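Local coordinates for cell division control protein 45 cdc45 putative (Entamoeba histolytica, PDB 6CC2) that probably acts in the initiation and elongation of eukaryotic DNA replication, as the Cdc45 subunit that joins MCM2-7 and GINS in the replicative helicase, at residues A[10-18]-A[44-52]; A[257-265]-A[351-359]. All coordinates share one frame; numbering follows the deposited sequence.

Contact 1: A[10-18]-A[44-52]. With EDO (1,2-ethanediol), chain J.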
# COMPACT_ATOMS: atom_id res chain seq x y z
N GLU A 10 -13.70 18.91 21.30
CA GLU A 10 -13.88 20.24 20.72
C GLU A 10 -13.90 20.17 19.20
O GLU A 10 -14.67 20.87 18.54
CB GLU A 10 -12.77 21.17 21.21
CG GLU A 10 -12.87 22.59 20.68
CD GLU A 10 -11.73 23.47 21.17
OE1 GLU A 10 -11.01 23.06 22.10
OE2 GLU A 10 -11.56 24.58 20.61
N LEU A 11 -13.05 19.32 18.61
CA LEU A 11 -13.00 19.20 17.16
C LEU A 11 -14.34 18.72 16.61
O LEU A 11 -14.89 19.32 15.68
CB LEU A 11 -11.87 18.24 16.76
CG LEU A 11 -11.49 18.18 15.28
CD1 LEU A 11 -10.07 17.62 15.11
CD2 LEU A 11 -12.48 17.36 14.48
N TYR A 12 -14.87 17.64 17.18
CA TYR A 12 -16.09 17.05 16.65
C TYR A 12 -17.32 17.92 16.92
O TYR A 12 -18.24 17.95 16.10
CB TYR A 12 -16.29 15.64 17.25
CG TYR A 12 -17.09 14.73 16.36
CD1 TYR A 12 -18.48 14.69 16.44
CD2 TYR A 12 -16.47 13.91 15.44
CE1 TYR A 12 -19.22 13.86 15.61
CE2 TYR A 12 -17.19 13.08 14.61
CZ TYR A 12 -18.56 13.06 14.70
OH TYR A 12 -19.29 12.23 13.88
N ASN A 13 -17.36 18.60 18.07
CA ASN A 13 -18.42 19.57 18.30
C ASN A 13 -18.44 20.63 17.21
O ASN A 13 -19.51 21.09 16.79
CB ASN A 13 -18.25 20.23 19.67
CG ASN A 13 -18.71 19.34 20.81
OD1 ASN A 13 -19.46 18.39 20.60
ND2 ASN A 13 -18.28 19.66 22.02
N GLY A 14 -17.26 21.03 16.73
CA GLY A 14 -17.19 21.98 15.64
C GLY A 14 -17.79 21.42 14.36
O GLY A 14 -18.54 22.10 13.66
N LEU A 15 -17.48 20.16 14.06
CA LEU A 15 -18.08 19.51 12.90
C LEU A 15 -19.59 19.50 13.02
O LEU A 15 -20.32 19.87 12.08
CB LEU A 15 -17.55 18.08 12.77
CG LEU A 15 -16.06 17.88 12.60
CD1 LEU A 15 -15.78 16.38 12.56
CD2 LEU A 15 -15.52 18.53 11.33
N ARG A 16 -20.10 19.09 14.18
CA ARG A 16 -21.55 19.05 14.39
C ARG A 16 -22.17 20.44 14.25
O ARG A 16 -23.20 20.59 13.58
CB ARG A 16 -21.86 18.47 15.77
CG ARG A 16 -21.78 16.95 15.86
CD ARG A 16 -22.26 16.45 17.22
NE ARG A 16 -21.23 16.56 18.25
CZ ARG A 16 -20.66 15.53 18.87
NH1 ARG A 16 -21.03 14.28 18.61
NH2 ARG A 16 -19.72 15.74 19.78
N ASN A 17 -21.58 21.45 14.89
CA ASN A 17 -22.15 22.79 14.83
C ASN A 17 -22.16 23.33 13.40
O ASN A 17 -23.15 23.94 12.97
CB ASN A 17 -21.38 23.73 15.74
CG ASN A 17 -21.70 23.50 17.20
OD1 ASN A 17 -22.68 22.84 17.52
ND2 ASN A 17 -20.88 24.05 18.09
N ARG A 18 -21.07 23.13 12.67
CA ARG A 18 -21.02 23.61 11.29
C ARG A 18 -21.89 22.76 10.38
O ARG A 18 -22.41 23.26 9.38
CB ARG A 18 -19.58 23.65 10.80
CG ARG A 18 -18.71 24.62 11.62
CD ARG A 18 -17.32 24.82 10.98
NE ARG A 18 -16.50 23.61 10.93
CZ ARG A 18 -15.70 23.19 11.91
NH1 ARG A 18 -14.99 22.08 11.72
NH2 ARG A 18 -15.64 23.84 13.07
N MSE A 44 -18.23 6.48 9.13
CA MSE A 44 -19.20 5.80 9.98
C MSE A 44 -19.72 6.72 11.08
O MSE A 44 -20.91 6.73 11.38
CB MSE A 44 -18.59 4.55 10.59
CG MSE A 44 -18.27 3.49 9.57
SE MSE A 44 -17.05 2.15 10.29
CE MSE A 44 -18.29 1.19 11.47
N MSE A 45 -18.80 7.46 11.70
CA MSE A 45 -19.17 8.44 12.72
C MSE A 45 -20.01 9.54 12.10
O MSE A 45 -21.05 9.91 12.63
CB MSE A 45 -17.91 9.03 13.36
CG MSE A 45 -17.15 8.05 14.23
SE MSE A 45 -15.72 8.94 15.17
CE MSE A 45 -14.31 8.67 13.85
N PHE A 46 -19.54 10.08 10.97
CA PHE A 46 -20.27 11.16 10.31
C PHE A 46 -21.68 10.73 9.93
O PHE A 46 -22.63 11.49 10.14
CB PHE A 46 -19.51 11.62 9.06
CG PHE A 46 -18.17 12.22 9.33
CD1 PHE A 46 -17.79 12.61 10.61
CD2 PHE A 46 -17.26 12.39 8.29
CE1 PHE A 46 -16.55 13.16 10.83
CE2 PHE A 46 -16.02 12.96 8.52
CZ PHE A 46 -15.68 13.36 9.80
N GLU A 47 -21.83 9.53 9.38
CA GLU A 47 -23.16 9.03 9.03
C GLU A 47 -24.07 9.00 10.25
O GLU A 47 -25.22 9.47 10.20
CB GLU A 47 -23.06 7.63 8.43
CG GLU A 47 -22.48 7.55 7.03
CD GLU A 47 -22.22 6.12 6.60
OE1 GLU A 47 -22.90 5.20 7.11
OE2 GLU A 47 -21.33 5.90 5.75
N LYS A 48 -23.58 8.46 11.36
CA LYS A 48 -24.41 8.33 12.55
C LYS A 48 -24.85 9.69 13.08
O LYS A 48 -25.93 9.80 13.67
CB LYS A 48 -23.64 7.56 13.63
CG LYS A 48 -24.52 6.80 14.60
CD LYS A 48 -24.06 5.36 14.75
CE LYS A 48 -24.38 4.54 13.50
NZ LYS A 48 -23.81 3.17 13.58
N ASP A 49 -24.07 10.74 12.84
CA ASP A 49 -24.37 12.07 13.32
C ASP A 49 -25.00 12.97 12.25
O ASP A 49 -25.22 14.16 12.50
CB ASP A 49 -23.11 12.74 13.87
CG ASP A 49 -22.68 12.15 15.20
OD1 ASP A 49 -23.52 12.09 16.12
OD2 ASP A 49 -21.49 11.76 15.31
N GLY A 50 -25.28 12.43 11.07
CA GLY A 50 -25.93 13.20 10.03
C GLY A 50 -25.05 14.26 9.39
O GLY A 50 -25.58 15.24 8.86
N LEU A 51 -23.74 14.09 9.43
CA LEU A 51 -22.80 15.08 8.91
C LEU A 51 -22.55 14.79 7.43
O LEU A 51 -22.03 13.72 7.09
CB LEU A 51 -21.49 15.07 9.69
CG LEU A 51 -21.48 15.75 11.05
CD1 LEU A 51 -22.63 15.29 11.89
CD2 LEU A 51 -20.16 15.51 11.75
N LEU A 52 -22.93 15.74 6.58
CA LEU A 52 -22.69 15.59 5.15
C LEU A 52 -21.20 15.62 4.85
O LEU A 52 -20.44 16.40 5.42
CB LEU A 52 -23.40 16.71 4.39
CG LEU A 52 -24.89 16.81 4.67
CD1 LEU A 52 -25.51 17.93 3.84
CD2 LEU A 52 -25.57 15.49 4.40
C1 EDO J . -19.51 7.11 1.96
O1 EDO J . -19.04 8.46 1.95
C2 EDO J . -19.97 6.75 3.36
O2 EDO J . -20.95 7.70 3.80
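Y12 meets D49 and F46 on one flank of the N-terminal parallel sheet, where helix 8-20 packs beside the end of helix 33-48, the helix of the beta-alpha-beta crossover from strand 24-29 to strand 53-57. The short helical segments run at 46° with axes 11.9 Å apart, a gap filled by side chains. With CG roughly anti to the backbone N (chi1 -153°), Y12 sends its ring across to the other helix's C-terminus. Y12 OH donates to D49 OD2 at 2.7 Å, though the placing of OD2 is not quite certain. Y12 CE2 lies 3.8 Å from F46 CE1, meeting the edge of the F46 ring, and L15 CD1 approaches that same CE1 at 3.7 Å. Selenomethionine M45 brings CB against the Y12 hydroxyl, while its SE makes a long, oblique Met-aromatic contact with the ring. G50, at positive phi, closes the helix in a Schellman motif; the chain then turns so that L51 CD2 presses on L15 CB at 3.8 Å. L15, F46 and L51 all also touch I25 of strand 24-29. Y12 CD1 lies 3.3 Å above the plane of the R16 guanidinium, over its centre, and R16 is steadied by a bond from NH2 to N13 OD1 (2.8 Å). R16 NH1 stays 4.1 Å from D49 OD1, too far for a salt bridge. An apolar base on the sheet thus carries the polar groups of Y12, R16 and D49 above it; if OD2 is placed correctly, its salt bridge with K195 and the more distant R16 would tend to favour a charged D49.

Contact 2: A[257-265]-A[351-359]. With EDO (1,2-ethanediol), chain K.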
# COMPACT_ATOMS: atom_id res chain seq x y z
N CYS A 257 0.85 -18.27 9.27
CA CYS A 257 2.00 -18.34 8.36
C CYS A 257 1.75 -17.39 7.20
O CYS A 257 0.89 -17.64 6.35
CB CYS A 257 2.21 -19.78 7.88
SG CYS A 257 3.65 -19.96 6.83
N GLN A 258 2.49 -16.29 7.16
CA GLN A 258 2.09 -15.15 6.33
C GLN A 258 2.61 -15.28 4.89
O GLN A 258 3.31 -14.41 4.37
CB GLN A 258 2.58 -13.85 6.96
CG GLN A 258 1.98 -13.60 8.34
CD GLN A 258 0.47 -13.53 8.31
OE1 GLN A 258 -0.15 -13.43 7.24
NE2 GLN A 258 -0.14 -13.56 9.48
N LEU A 259 2.26 -16.38 4.26
CA LEU A 259 2.44 -16.51 2.81
C LEU A 259 1.24 -15.86 2.13
O LEU A 259 0.09 -16.01 2.57
CB LEU A 259 2.56 -17.97 2.40
CG LEU A 259 3.78 -18.72 2.94
CD1 LEU A 259 3.71 -20.17 2.50
CD2 LEU A 259 5.08 -18.07 2.45
N MSE A 260 1.52 -15.11 1.08
CA MSE A 260 0.49 -14.28 0.43
C MSE A 260 -0.71 -15.07 -0.04
O MSE A 260 -0.59 -15.95 -0.92
CB MSE A 260 1.13 -13.54 -0.79
CG MSE A 260 0.10 -12.82 -1.63
SE MSE A 260 0.98 -11.81 -3.07
CE MSE A 260 2.06 -13.15 -3.87
N LEU A 261 -1.88 -14.76 0.53
CA LEU A 261 -3.16 -15.33 0.13
C LEU A 261 -3.19 -16.86 0.14
O LEU A 261 -3.96 -17.47 -0.58
CB LEU A 261 -3.56 -14.81 -1.26
CG LEU A 261 -3.93 -13.33 -1.29
CD1 LEU A 261 -4.25 -12.91 -2.73
CD2 LEU A 261 -5.12 -13.03 -0.41
N LEU A 262 -2.37 -17.47 1.01
CA LEU A 262 -2.26 -18.92 1.04
C LEU A 262 -3.62 -19.62 1.09
O LEU A 262 -3.87 -20.54 0.31
CB LEU A 262 -1.40 -19.32 2.24
CG LEU A 262 -1.18 -20.83 2.50
CD1 LEU A 262 -0.46 -21.46 1.32
CD2 LEU A 262 -0.43 -21.07 3.80
N ARG A 263 -4.49 -19.24 2.02
CA ARG A 263 -5.77 -19.91 2.15
C ARG A 263 -6.63 -19.77 0.92
O ARG A 263 -7.54 -20.57 0.71
CB ARG A 263 -6.50 -19.39 3.39
CG ARG A 263 -5.96 -19.92 4.70
CD ARG A 263 -6.73 -19.34 5.91
NE ARG A 263 -6.53 -17.89 5.96
CZ ARG A 263 -5.45 -17.31 6.46
NH1 ARG A 263 -4.47 -18.02 7.00
NH2 ARG A 263 -5.35 -15.99 6.43
N HIS A 264 -6.36 -18.78 0.07
CA HIS A 264 -7.16 -18.49 -1.11
C HIS A 264 -6.42 -18.83 -2.40
O HIS A 264 -6.79 -18.38 -3.49
CB HIS A 264 -7.58 -17.02 -1.05
CG HIS A 264 -8.07 -16.65 0.31
ND1 HIS A 264 -9.27 -17.10 0.81
CD2 HIS A 264 -7.48 -15.95 1.31
CE1 HIS A 264 -9.41 -16.67 2.05
NE2 HIS A 264 -8.33 -16.00 2.39
N TRP A 265 -5.38 -19.63 -2.28
CA TRP A 265 -4.50 -19.95 -3.41
C TRP A 265 -4.09 -21.40 -3.27
O TRP A 265 -4.91 -22.25 -2.85
CB TRP A 265 -3.31 -19.00 -3.40
CG TRP A 265 -2.66 -18.74 -4.70
CD1 TRP A 265 -2.87 -19.37 -5.88
CD2 TRP A 265 -1.69 -17.70 -4.97
NE1 TRP A 265 -2.08 -18.81 -6.87
CE2 TRP A 265 -1.35 -17.79 -6.33
CE3 TRP A 265 -1.09 -16.73 -4.18
CZ2 TRP A 265 -0.43 -16.93 -6.92
CZ3 TRP A 265 -0.18 -15.88 -4.77
CH2 TRP A 265 0.13 -15.98 -6.12
N SER A 351 -11.98 -17.75 6.96
CA SER A 351 -10.70 -17.92 6.29
C SER A 351 -10.08 -16.61 5.79
O SER A 351 -8.97 -16.63 5.28
CB SER A 351 -10.85 -18.89 5.10
OG SER A 351 -11.59 -18.29 4.04
N ILE A 352 -10.76 -15.48 5.97
CA ILE A 352 -10.27 -14.21 5.46
C ILE A 352 -9.65 -13.42 6.62
O ILE A 352 -10.36 -12.92 7.50
CB ILE A 352 -11.39 -13.40 4.80
CG1 ILE A 352 -12.00 -14.18 3.62
CG2 ILE A 352 -10.83 -12.07 4.31
CD1 ILE A 352 -13.14 -13.46 2.91
N SER A 353 -8.33 -13.28 6.58
CA SER A 353 -7.61 -12.45 7.54
C SER A 353 -7.52 -11.01 7.03
O SER A 353 -7.78 -10.70 5.86
CB SER A 353 -6.22 -12.99 7.79
OG SER A 353 -5.39 -12.63 6.71
N ALA A 354 -7.09 -10.12 7.93
CA ALA A 354 -6.88 -8.72 7.54
C ALA A 354 -5.73 -8.58 6.56
O ALA A 354 -5.71 -7.62 5.79
CB ALA A 354 -6.66 -7.87 8.78
N PHE A 355 -4.78 -9.54 6.53
CA PHE A 355 -3.77 -9.53 5.48
C PHE A 355 -4.38 -9.89 4.14
O PHE A 355 -4.09 -9.25 3.12
CB PHE A 355 -2.63 -10.49 5.80
CG PHE A 355 -1.60 -9.93 6.74
CD1 PHE A 355 -0.88 -8.81 6.40
CD2 PHE A 355 -1.35 -10.53 7.95
CE1 PHE A 355 0.09 -8.31 7.25
CE2 PHE A 355 -0.38 -10.04 8.79
CZ PHE A 355 0.32 -8.93 8.44
N ASP A 356 -5.23 -10.93 4.12
CA ASP A 356 -5.90 -11.31 2.88
C ASP A 356 -6.70 -10.13 2.34
O ASP A 356 -6.67 -9.83 1.14
CB ASP A 356 -6.85 -12.48 3.09
CG ASP A 356 -6.16 -13.75 3.57
OD1 ASP A 356 -5.00 -14.01 3.18
OD2 ASP A 356 -6.83 -14.50 4.35
N ALA A 357 -7.46 -9.48 3.22
CA ALA A 357 -8.29 -8.36 2.81
C ALA A 357 -7.45 -7.19 2.33
O ALA A 357 -7.81 -6.52 1.34
CB ALA A 357 -9.18 -7.94 3.97
N ALA A 358 -6.33 -6.89 3.02
CA ALA A 358 -5.46 -5.81 2.56
C ALA A 358 -4.86 -6.12 1.18
O ALA A 358 -4.74 -5.23 0.32
CB ALA A 358 -4.39 -5.53 3.58
N HIS A 359 -4.49 -7.37 0.94
CA HIS A 359 -3.99 -7.73 -0.40
C HIS A 359 -5.08 -7.53 -1.44
O HIS A 359 -4.84 -6.99 -2.53
CB HIS A 359 -3.49 -9.19 -0.42
CG HIS A 359 -2.16 -9.40 0.21
ND1 HIS A 359 -1.02 -8.76 -0.23
CD2 HIS A 359 -1.78 -10.22 1.21
CE1 HIS A 359 0.01 -9.17 0.50
NE2 HIS A 359 -0.42 -10.06 1.38
C1 EDO K . -1.54 -21.34 7.73
O1 EDO K . -1.74 -22.27 8.80
C2 EDO K . -2.84 -21.19 6.94
O2 EDO K . -3.90 -20.82 7.83
O HOH W 1 -3.10 -14.18 6.68
O HOH W 2 -2.55 -13.03 2.83
O HOH W 3 -4.21 -16.74 3.50
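D356 OD2 is gripped by three N-H groups. R263 NH2 makes a salt bridge to it at 3.0 Å on the syn side, and S353 N reaches it, also at 3.0 Å and nearly straight (173°), from above the same face of the carboxylate. H264 NE2 adds a weak third bond. S353 and D356 form a capping box at the start of helix 354-364: D356 N returns a bond to S353 OG, whose torsion (chi1 78°) sets it between the backbone N and the carbonyl carbon, where it caps D356 N and, weakly, F355 N. In loop 257-265 a type II beta turn from L259 to L262 precedes R263 and H264, which make the direct bonds; the turn itself contributes the L261 side chain, with CD2 against D356, and L261 N through water.

Two residues before the N-cap, S351 O accepts from R263 NE at 2.8 Å, so NE and NH2 of one guanidinium hold the backbone carbonyl and the acid. H264 NE2 also leans weakly on S351 O, sharing its N-H between the two acceptors, with the imidazole plane at right angles to the carboxylate; F397 stacks on the ring. R263 NH1 pairs with D256 and with a bound 1,2-ethanediol. The other carboxylate oxygen, D356 OD1, accepts hydrogen bonds from two waters, one of which accepts from L261 N and the other from R263 N. Q258, its amide N held by S341 and L339, brings OE1 to 3.2 Å from F355 CD2. A CH-pi contact lies farther along the helix: CG of selenomethionine M260 sits over one face of the H359 imidazole, 4.2 Å from the ring centroid.

In the fold
Contact 1 closes before contact 2 opens along the chain, and the two do not touch: their centres lie 35 Å apart, with nearest atoms about 14 Å away. Contact 1 belongs to the N-terminal parallel sheet, pairing helices 8-20 and 33-48 on one flank of it. Contact 2 lies nearer the middle of the molecule, joining the loop between strand 251-257 and helix 267-273 to the start of helix 354-364. Helix 199-213 stands between them, touched by M44 and M45 of contact 1 and by A354, F355 and H359 of contact 2. That helix therefore ties the sheet's flank to the central helical region.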